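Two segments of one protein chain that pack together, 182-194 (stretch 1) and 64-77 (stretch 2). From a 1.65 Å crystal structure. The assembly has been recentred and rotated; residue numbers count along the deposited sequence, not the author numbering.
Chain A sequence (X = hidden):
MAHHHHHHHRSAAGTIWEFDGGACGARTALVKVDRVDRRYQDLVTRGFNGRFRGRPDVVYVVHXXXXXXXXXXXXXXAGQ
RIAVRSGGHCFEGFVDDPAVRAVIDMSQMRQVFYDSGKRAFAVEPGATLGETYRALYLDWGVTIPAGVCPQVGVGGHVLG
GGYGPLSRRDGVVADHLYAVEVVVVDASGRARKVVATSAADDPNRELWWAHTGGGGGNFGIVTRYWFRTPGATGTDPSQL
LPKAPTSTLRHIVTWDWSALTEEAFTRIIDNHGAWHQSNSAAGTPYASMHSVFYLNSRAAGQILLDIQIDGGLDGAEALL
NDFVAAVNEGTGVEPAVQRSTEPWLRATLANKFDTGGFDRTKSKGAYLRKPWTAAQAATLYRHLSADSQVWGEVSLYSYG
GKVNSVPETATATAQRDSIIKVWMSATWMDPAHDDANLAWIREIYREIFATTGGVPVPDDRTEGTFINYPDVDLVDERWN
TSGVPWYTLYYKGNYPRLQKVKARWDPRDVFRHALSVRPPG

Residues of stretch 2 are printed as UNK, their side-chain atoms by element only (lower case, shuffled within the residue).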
ATOM      1  N   VAL A 182     -17.494   5.563  -9.950  1.00 13.71           N
ATOM      2  CA  VAL A 182     -17.884   4.679  -8.861  1.00 13.50           C
ATOM      3  C   VAL A 182     -19.303   4.149  -9.019  1.00 16.27           C
ATOM      4  O   VAL A 182     -20.165   4.832  -9.592  1.00 15.74           O
ATOM      5  CB  VAL A 182     -17.811   5.411  -7.504  1.00 12.44           C
ATOM      6  CG1 VAL A 182     -17.702   4.415  -6.356  1.00  9.71           C
ATOM      7  CG2 VAL A 182     -16.636   6.379  -7.469  1.00 12.13           C
ATOM      8  N   VAL A 183     -19.556   2.948  -8.521  1.00 12.30           N
ATOM      9  CA  VAL A 183     -20.943   2.494  -8.392  1.00 11.97           C
ATOM     10  C   VAL A 183     -21.284   2.551  -6.894  1.00 15.17           C
ATOM     11  O   VAL A 183     -20.662   1.874  -6.073  1.00 11.72           O
ATOM     12  CB  VAL A 183     -21.195   1.108  -8.983  1.00 11.80           C
ATOM     13  CG1 VAL A 183     -22.582   0.585  -8.643  1.00 16.58           C
ATOM     14  CG2 VAL A 183     -21.040   1.130 -10.507  1.00 14.01           C
ATOM     15  N   VAL A 184     -22.264   3.383  -6.585  1.00 12.32           N
ATOM     16  CA  VAL A 184     -22.808   3.630  -5.256  1.00 14.57           C
ATOM     17  C   VAL A 184     -24.272   3.201  -5.156  1.00 12.91           C
ATOM     18  O   VAL A 184     -24.903   2.889  -6.167  1.00 12.14           O
ATOM     19  CB  VAL A 184     -22.667   5.119  -4.934  1.00 15.06           C
ATOM     20  CG1 VAL A 184     -21.189   5.516  -4.864  1.00 11.23           C
ATOM     21  CG2 VAL A 184     -23.368   5.989  -5.964  1.00 11.25           C
ATOM     22  N   VAL A 185     -24.813   3.122  -3.938  1.00 13.00           N
ATOM     23  CA  VAL A 185     -26.195   2.690  -3.740  1.00 14.03           C
ATOM     24  C   VAL A 185     -26.946   3.774  -2.954  1.00 14.52           C
ATOM     25  O   VAL A 185     -26.427   4.306  -1.973  1.00 10.67           O
ATOM     26  CB  VAL A 185     -26.315   1.336  -3.028  1.00 12.72           C
ATOM     27  CG1 VAL A 185     -27.769   1.046  -2.654  1.00 11.70           C
ATOM     28  CG2 VAL A 185     -25.749   0.213  -3.891  1.00 10.72           C
ATOM     29  N   ASP A 186     -28.129   4.065  -3.457  1.00 14.93           N
ATOM     30  CA  ASP A 186     -29.125   5.000  -3.031  1.00 20.90           C
ATOM     31  C   ASP A 186     -29.668   4.743  -1.628  1.00 14.82           C
ATOM     32  O   ASP A 186     -29.657   3.589  -1.231  1.00 16.01           O
ATOM     33  CB  ASP A 186     -30.355   4.911  -3.969  1.00 22.57           C
ATOM     34  CG  ASP A 186     -30.442   6.206  -4.759  1.00 25.76           C
ATOM     35  OD1 ASP A 186     -29.830   7.192  -4.288  1.00 36.18           O
ATOM     36  OD2 ASP A 186     -31.102   6.206  -5.810  1.00 21.48           O
ATOM     37  N   ALA A 187     -30.148   5.789  -0.977  1.00 13.81           N
ATOM     38  CA  ALA A 187     -30.954   5.647   0.232  1.00 16.40           C
ATOM     39  C   ALA A 187     -32.200   4.808  -0.069  1.00 18.43           C
ATOM     40  O   ALA A 187     -32.650   4.052   0.795  1.00 21.04           O
ATOM     41  CB  ALA A 187     -31.347   7.001   0.799  1.00 22.08           C
ATOM     42  N   SER A 188     -32.726   4.940  -1.267  1.00 17.42           N
ATOM     43  CA  SER A 188     -33.862   4.241  -1.837  1.00 19.37           C
ATOM     44  C   SER A 188     -33.571   2.797  -2.234  1.00 21.50           C
ATOM     45  O   SER A 188     -34.487   2.048  -2.579  1.00 19.81           O
ATOM     46  CB  SER A 188     -34.341   5.012  -3.075  1.00 21.47           C
ATOM     47  OG  SER A 188     -33.668   4.575  -4.244  1.00 22.91           O
ATOM     48  N   GLY A 189     -32.302   2.394  -2.197  1.00 18.95           N
ATOM     49  CA  GLY A 189     -31.904   1.036  -2.513  1.00 14.46           C
ATOM     50  C   GLY A 189     -31.455   0.833  -3.951  1.00 12.52           C
ATOM     51  O   GLY A 189     -31.439  -0.297  -4.444  1.00 10.69           O
ATOM     52  N   ARG A 190     -31.085   1.914  -4.625  1.00 13.71           N
ATOM     53  CA  ARG A 190     -30.760   1.806  -6.045  1.00 15.12           C
ATOM     54  C   ARG A 190     -29.251   1.871  -6.281  1.00  9.39           C
ATOM     55  O   ARG A 190     -28.643   2.808  -5.771  1.00 10.10           O
ATOM     56  CB  ARG A 190     -31.396   2.941  -6.851  1.00 14.12           C
ATOM     57  CG  ARG A 190     -32.598   2.563  -7.677  1.00 17.01           C
ATOM     58  CD  ARG A 190     -33.455   3.744  -8.072  1.00 18.55           C
ATOM     59  NE  ARG A 190     -33.470   4.820  -7.080  1.00 20.29           N
ATOM     60  CZ  ARG A 190     -33.576   6.101  -7.433  1.00 22.03           C
ATOM     61  NH1 ARG A 190     -33.670   6.420  -8.723  1.00 22.92           N
ATOM     62  NH2 ARG A 190     -33.595   7.055  -6.518  1.00 19.11           N
ATOM     63  N   ALA A 191     -28.692   0.950  -7.042  1.00 12.34           N
ATOM     64  CA  ALA A 191     -27.324   1.104  -7.547  1.00 13.03           C
ATOM     65  C   ALA A 191     -27.288   2.182  -8.631  1.00 16.24           C
ATOM     66  O   ALA A 191     -28.209   2.270  -9.446  1.00 18.12           O
ATOM     67  CB  ALA A 191     -26.783  -0.206  -8.084  1.00 11.78           C
ATOM     68  N   ARG A 192     -26.234   2.991  -8.648  1.00 14.32           N
ATOM     69  CA  ARG A 192     -26.090   4.061  -9.622  1.00 15.92           C
ATOM     70  C   ARG A 192     -24.629   4.324  -9.983  1.00 15.30           C
ATOM     71  O   ARG A 192     -23.722   4.225  -9.169  1.00 12.84           O
ATOM     72  CB  ARG A 192     -26.714   5.373  -9.118  1.00 19.91           C
ATOM     73  CG  ARG A 192     -27.093   5.412  -7.651  1.00 24.15           C
ATOM     74  CD  ARG A 192     -28.473   5.970  -7.393  1.00 28.42           C
ATOM     75  NE  ARG A 192     -29.481   5.631  -8.399  1.00 31.44           N
ATOM     76  CZ  ARG A 192     -30.357   6.490  -8.916  1.00 34.27           C
ATOM     77  NH1 ARG A 192     -30.353   7.762  -8.527  1.00 34.71           N
ATOM     78  NH2 ARG A 192     -31.236   6.088  -9.824  1.00 39.26           N
ATOM     79  N   LYS A 193     -24.384   4.712 -11.238  1.00 13.72           N
ATOM     80  CA  LYS A 193     -22.997   5.089 -11.557  1.00 16.34           C
ATOM     81  C   LYS A 193     -22.812   6.597 -11.503  1.00 15.52           C
ATOM     82  O   LYS A 193     -23.632   7.377 -12.031  1.00 14.21           O
ATOM     83  CB  LYS A 193     -22.654   4.476 -12.916  1.00 21.57           C
ATOM     84  CG  LYS A 193     -21.192   4.674 -13.294  1.00 25.21           C
ATOM     85  CD  LYS A 193     -21.075   4.668 -14.828  1.00 25.88           C
ATOM     86  CE  LYS A 193     -22.468   4.609 -15.455  1.00 25.73           C
ATOM     87  NZ  LYS A 193     -23.143   5.940 -15.491  1.00 21.57           N
ATOM     88  N   VAL A 194     -21.744   7.025 -10.829  1.00 13.42           N
ATOM     89  CA  VAL A 194     -21.466   8.417 -10.538  1.00 15.28           C
ATOM     90  C   VAL A 194     -20.010   8.765 -10.877  1.00 16.55           C
ATOM     91  O   VAL A 194     -19.126   7.911 -10.792  1.00 16.05           O
ATOM     92  CB  VAL A 194     -21.672   8.815  -9.067  1.00 15.09           C
ATOM     93  CG1 VAL A 194     -23.003   8.298  -8.541  1.00 19.95           C
ATOM     94  CG2 VAL A 194     -20.522   8.308  -8.207  1.00 16.44           C
ATOM     95  N   UNK A  64     -18.247  -4.135 -17.553  1.00 10.37           N
ATOM     96  CA  UNK A  64     -18.529  -2.699 -17.684  1.00 10.37           C
ATOM     97  C   UNK A  64     -19.220  -2.179 -16.424  1.00 10.73           C
ATOM     98  O   UNK A  64     -19.803  -2.950 -15.658  1.00 11.59           O
ATOM     99  o   UNK A  64     -20.718  -2.899 -18.684  1.00  9.81           O
ATOM    100  c   UNK A  64     -18.937  -2.777 -20.225  1.00 12.86           C
ATOM    101  c   UNK A  64     -19.427  -2.286 -18.876  1.00 11.91           C
ATOM    102  N   UNK A  65     -19.171  -0.861 -16.241  1.00  8.87           N
ATOM    103  CA  UNK A  65     -19.771  -0.206 -15.086  1.00 13.47           C
ATOM    104  C   UNK A  65     -21.249  -0.557 -15.015  1.00 14.03           C
ATOM    105  O   UNK A  65     -21.799  -0.829 -13.944  1.00 15.89           O
ATOM    106  c   UNK A  65     -19.552   1.288 -15.150  1.00  9.03           C
ATOM    107  N   UNK A  66     -21.896  -0.575 -16.181  1.00 14.67           N
ATOM    108  CA  UNK A  66     -23.322  -0.911 -16.220  1.00 13.93           C
ATOM    109  C   UNK A  66     -23.514  -2.334 -15.713  1.00 16.09           C
ATOM    110  O   UNK A  66     -24.521  -2.662 -15.083  1.00 12.32           O
ATOM    111  c   UNK A  66     -23.723   0.588 -18.251  1.00 16.76           C
ATOM    112  c   UNK A  66     -23.920  -0.776 -17.619  1.00 13.71           C
ATOM    113  o   UNK A  66     -23.641   0.652 -19.496  1.00 25.07           O
ATOM    114  o   UNK A  66     -23.644   1.605 -17.530  1.00 17.57           O
ATOM    115  N   UNK A  67     -22.519  -3.182 -16.002  1.00 13.76           N
ATOM    116  CA  UNK A  67     -22.584  -4.567 -15.510  1.00 11.60           C
ATOM    117  C   UNK A  67     -22.411  -4.540 -14.000  1.00 11.98           C
ATOM    118  O   UNK A  67     -23.004  -5.303 -13.236  1.00 14.39           O
ATOM    119  c   UNK A  67     -21.543  -5.458 -16.192  1.00 15.41           C
ATOM    120  c   UNK A  67     -21.724  -5.530 -17.702  1.00 17.55           C
ATOM    121  o   UNK A  67     -20.274  -7.432 -17.823  1.00 13.32           O
ATOM    122  c   UNK A  67     -20.867  -6.537 -18.428  1.00 15.15           C
ATOM    123  n   UNK A  67     -20.813  -6.380 -19.752  1.00 11.87           N
ATOM    124  N   UNK A  68     -21.593  -3.586 -13.538  1.00 13.36           N
ATOM    125  CA  UNK A  68     -21.378  -3.520 -12.091  1.00 14.11           C
ATOM    126  C   UNK A  68     -22.689  -3.112 -11.416  1.00 16.38           C
ATOM    127  O   UNK A  68     -23.052  -3.689 -10.384  1.00 11.48           O
ATOM    128  c   UNK A  68     -20.244  -2.581 -11.688  1.00 11.81           C
ATOM    129  c   UNK A  68     -18.918  -2.929 -12.352  1.00 13.18           C
ATOM    130  c   UNK A  68     -20.071  -2.639 -10.172  1.00 12.70           C
ATOM    131  N   UNK A  69     -23.390  -2.141 -12.022  1.00 10.39           N
ATOM    132  CA  UNK A  69     -24.697  -1.749 -11.476  1.00  9.80           C
ATOM    133  C   UNK A  69     -25.617  -2.947 -11.349  1.00 10.03           C
ATOM    134  O   UNK A  69     -26.258  -3.167 -10.315  1.00 14.29           O
ATOM    135  c   UNK A  69     -24.623   0.672 -12.100  1.00  6.80           C
ATOM    136  c   UNK A  69     -26.839  -0.498 -11.980  1.00 13.78           C
ATOM    137  c   UNK A  69     -25.359  -0.647 -12.315  1.00  8.08           C
ATOM    138  N   UNK A  70     -25.695  -3.767 -12.388  1.00 11.02           N
ATOM    139  CA  UNK A  70     -26.562  -4.936 -12.439  1.00 13.12           C
ATOM    140  C   UNK A  70     -26.196  -5.917 -11.331  1.00 16.24           C
ATOM    141  O   UNK A  70     -27.074  -6.385 -10.608  1.00 12.66           O
ATOM    142  c   UNK A  70     -26.453  -5.503 -13.839  1.00 16.28           C
ATOM    143  o   UNK A  70     -27.534  -7.493 -13.203  1.00 27.35           O
ATOM    144  o   UNK A  70     -26.561  -7.442 -15.187  1.00 23.00           O
ATOM    145  c   UNK A  70     -26.881  -6.916 -14.095  1.00 20.86           C
ATOM    146  N   UNK A  71     -24.913  -6.227 -11.210  1.00 14.35           N
ATOM    147  CA  UNK A  71     -24.442  -7.185 -10.229  1.00 12.58           C
ATOM    148  C   UNK A  71     -24.790  -6.770  -8.802  1.00  8.81           C
ATOM    149  O   UNK A  71     -25.251  -7.636  -8.053  1.00 10.51           O
ATOM    150  c   UNK A  71     -22.931  -7.368 -10.344  1.00 10.68           C
ATOM    151  N   UNK A  72     -24.559  -5.506  -8.490  1.00  7.73           N
ATOM    152  CA  UNK A  72     -24.944  -4.970  -7.178  1.00  8.77           C
ATOM    153  C   UNK A  72     -26.434  -5.130  -6.918  1.00 13.47           C
ATOM    154  O   UNK A  72     -26.941  -5.563  -5.871  1.00 12.85           O
ATOM    155  c   UNK A  72     -25.000  -2.957  -5.690  1.00 16.22           C
ATOM    156  c   UNK A  72     -23.105  -3.222  -7.298  1.00  9.52           C
ATOM    157  c   UNK A  72     -24.591  -3.487  -7.065  1.00  8.13           C
ATOM    158  N   UNK A  73     -27.209  -4.743  -7.934  1.00 14.19           N
ATOM    159  CA  UNK A  73     -28.664  -4.824  -7.745  1.00 14.10           C
ATOM    160  C   UNK A  73     -29.066  -6.278  -7.547  1.00 14.06           C
ATOM    161  O   UNK A  73     -29.940  -6.583  -6.720  1.00 14.39           O
ATOM    162  n   UNK A  73     -29.203  -2.148 -10.154  1.00 20.72           N
ATOM    163  c   UNK A  73     -29.290  -2.676  -8.934  1.00 11.92           C
ATOM    164  o   UNK A  73     -29.264  -1.985  -7.910  1.00  9.09           O
ATOM    165  c   UNK A  73     -29.415  -4.188  -8.906  1.00 12.83           C
ATOM    166  N   UNK A  74     -28.451  -7.219  -8.256  1.00 11.30           N
ATOM    167  CA  UNK A  74     -28.830  -8.627  -8.085  1.00 13.64           C
ATOM    168  C   UNK A  74     -28.446  -9.173  -6.722  1.00 14.29           C
ATOM    169  O   UNK A  74     -29.142  -9.986  -6.098  1.00 15.95           O
ATOM    170  c   UNK A  74     -28.200  -9.452  -9.207  1.00 15.56           C
ATOM    171  o   UNK A  74     -28.306 -11.454 -11.256  1.00 18.38           O
ATOM    172  c   UNK A  74     -28.446 -10.268 -11.586  1.00 19.11           C
ATOM    173  n   UNK A  74     -28.271  -9.850 -12.842  1.00 16.66           N
ATOM    174  c   UNK A  74     -28.854  -9.207 -10.572  1.00 14.11           C
ATOM    175  N   UNK A  75     -27.295  -8.762  -6.179  1.00 11.84           N
ATOM    176  CA  UNK A  75     -26.926  -9.265  -4.858  1.00 11.66           C
ATOM    177  C   UNK A  75     -27.770  -8.649  -3.755  1.00 13.20           C
ATOM    178  O   UNK A  75     -28.104  -9.286  -2.739  1.00 15.74           O
ATOM    179  c   UNK A  75     -25.450  -8.997  -4.563  1.00 13.27           C
ATOM    180  N   UNK A  76     -28.125  -7.369  -3.919  1.00 12.42           N
ATOM    181  CA  UNK A  76     -28.946  -6.785  -2.849  1.00 12.67           C
ATOM    182  C   UNK A  76     -30.302  -7.493  -2.819  1.00 15.67           C
ATOM    183  O   UNK A  76     -30.806  -7.835  -1.752  1.00 15.10           O
ATOM    184  c   UNK A  76     -27.766  -4.525  -3.059  1.00 15.00           C
ATOM    185  c   UNK A  76     -29.104  -5.283  -3.028  1.00 13.33           C
ATOM    186  c   UNK A  76     -28.946  -2.488  -1.623  1.00  5.85           C
ATOM    187  s   UNK A  76     -27.984  -2.739  -3.142  1.00 19.08           S
ATOM    188  N   UNK A  77     -30.880  -7.738  -3.999  1.00 15.38           N
ATOM    189  CA  UNK A  77     -32.151  -8.448  -4.094  1.00 15.26           C
ATOM    190  C   UNK A  77     -32.043  -9.862  -3.549  1.00 16.20           C
ATOM    191  O   UNK A  77     -33.048 -10.492  -3.212  1.00 16.01           O
ATOM    192  c   UNK A  77     -32.659  -8.456  -5.536  1.00 12.75           C
TER

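Stretch 1 is a β-hairpin whose strands, 182-185 and 191-194, are joined by a type I turn from Asp186 to Gly189; stretch 2 is a helix lying across one face of it. Position 64 carries a carbon bearing one oxygen and one carbon, out of reach of the hairpin: Thr64, whose OG1 accepts a hydrogen bond from the backbone N of position 67 and caps the helix. Position 65 has a single carbon, CB, 3.7 Å from Lys193 CD, where it packs against the lysine chain, and is Ala65. At 66, two carbons end in two oxygens, a carboxylate: Asp66. Its CB points away from the hairpin, yet OD1 comes within 3.8 Å of Lys193 CE.

Position 67 has three carbons in a row, the last holding one oxygen and one nitrogen, and touches nothing on stretch 1; it is Gln67. Position 68 has one carbon bearing two more, the β-branched pattern of Val68, with CG1 3.9 Å from Val183 CG2. The same pattern at 69 gives Val69. Its CB points sideways, but CG2 lies 3.9 Å from Val183 CG2 and CG1 3.9 Å from Ala191 CB, so it bridges both strands.

Position 70, two carbons with two oxygens on the second, has its CB pointing away from the hairpin and makes no contact with it: Asp70. Position 71, a lone carbon, is the buried Ala71. At 72 a third forked three-carbon side chain identifies Val72: CG1 lies 3.7 Å from Val185 CG2 and 4.1 Å from Ala191 CB, while CG2 is 4.1 Å from Val183 CG1. Position 73 has two carbons, the second carrying one oxygen and one nitrogen: Asn73. Its OD1 accepts a hydrogen bond from Ala191 N at 3.1 Å.

Position 74, three carbons, the third carrying one oxygen and one nitrogen, is Gln74; its NE2 donates a very short 2.5 Å bond to Asp70 OD1, one helical turn back. Position 75, one carbon, is Ala75, buried but out of reach of the hairpin. The unbranched chain of two carbons, sulfur and carbon at 76 is Met76, with SD 3.8 Å from Val185 CG2. Position 77, a single carbon, is Ala77, exposed and out of reach.

The contact is chiefly apolar. Alternation along the strands directs Val183, Val185, Ala191 and Lys193 toward the helix, where Val68, Val69, Val72 and Met76 meet the first three. The helix runs 26° from the direction of strand 182-185. The single hydrogen bond across the contact, from Ala191 N to Asn73 OD1, ties the start of the second strand to the helix.

Stretch 2, residues 64-77: TADQVVDAVNQAMA
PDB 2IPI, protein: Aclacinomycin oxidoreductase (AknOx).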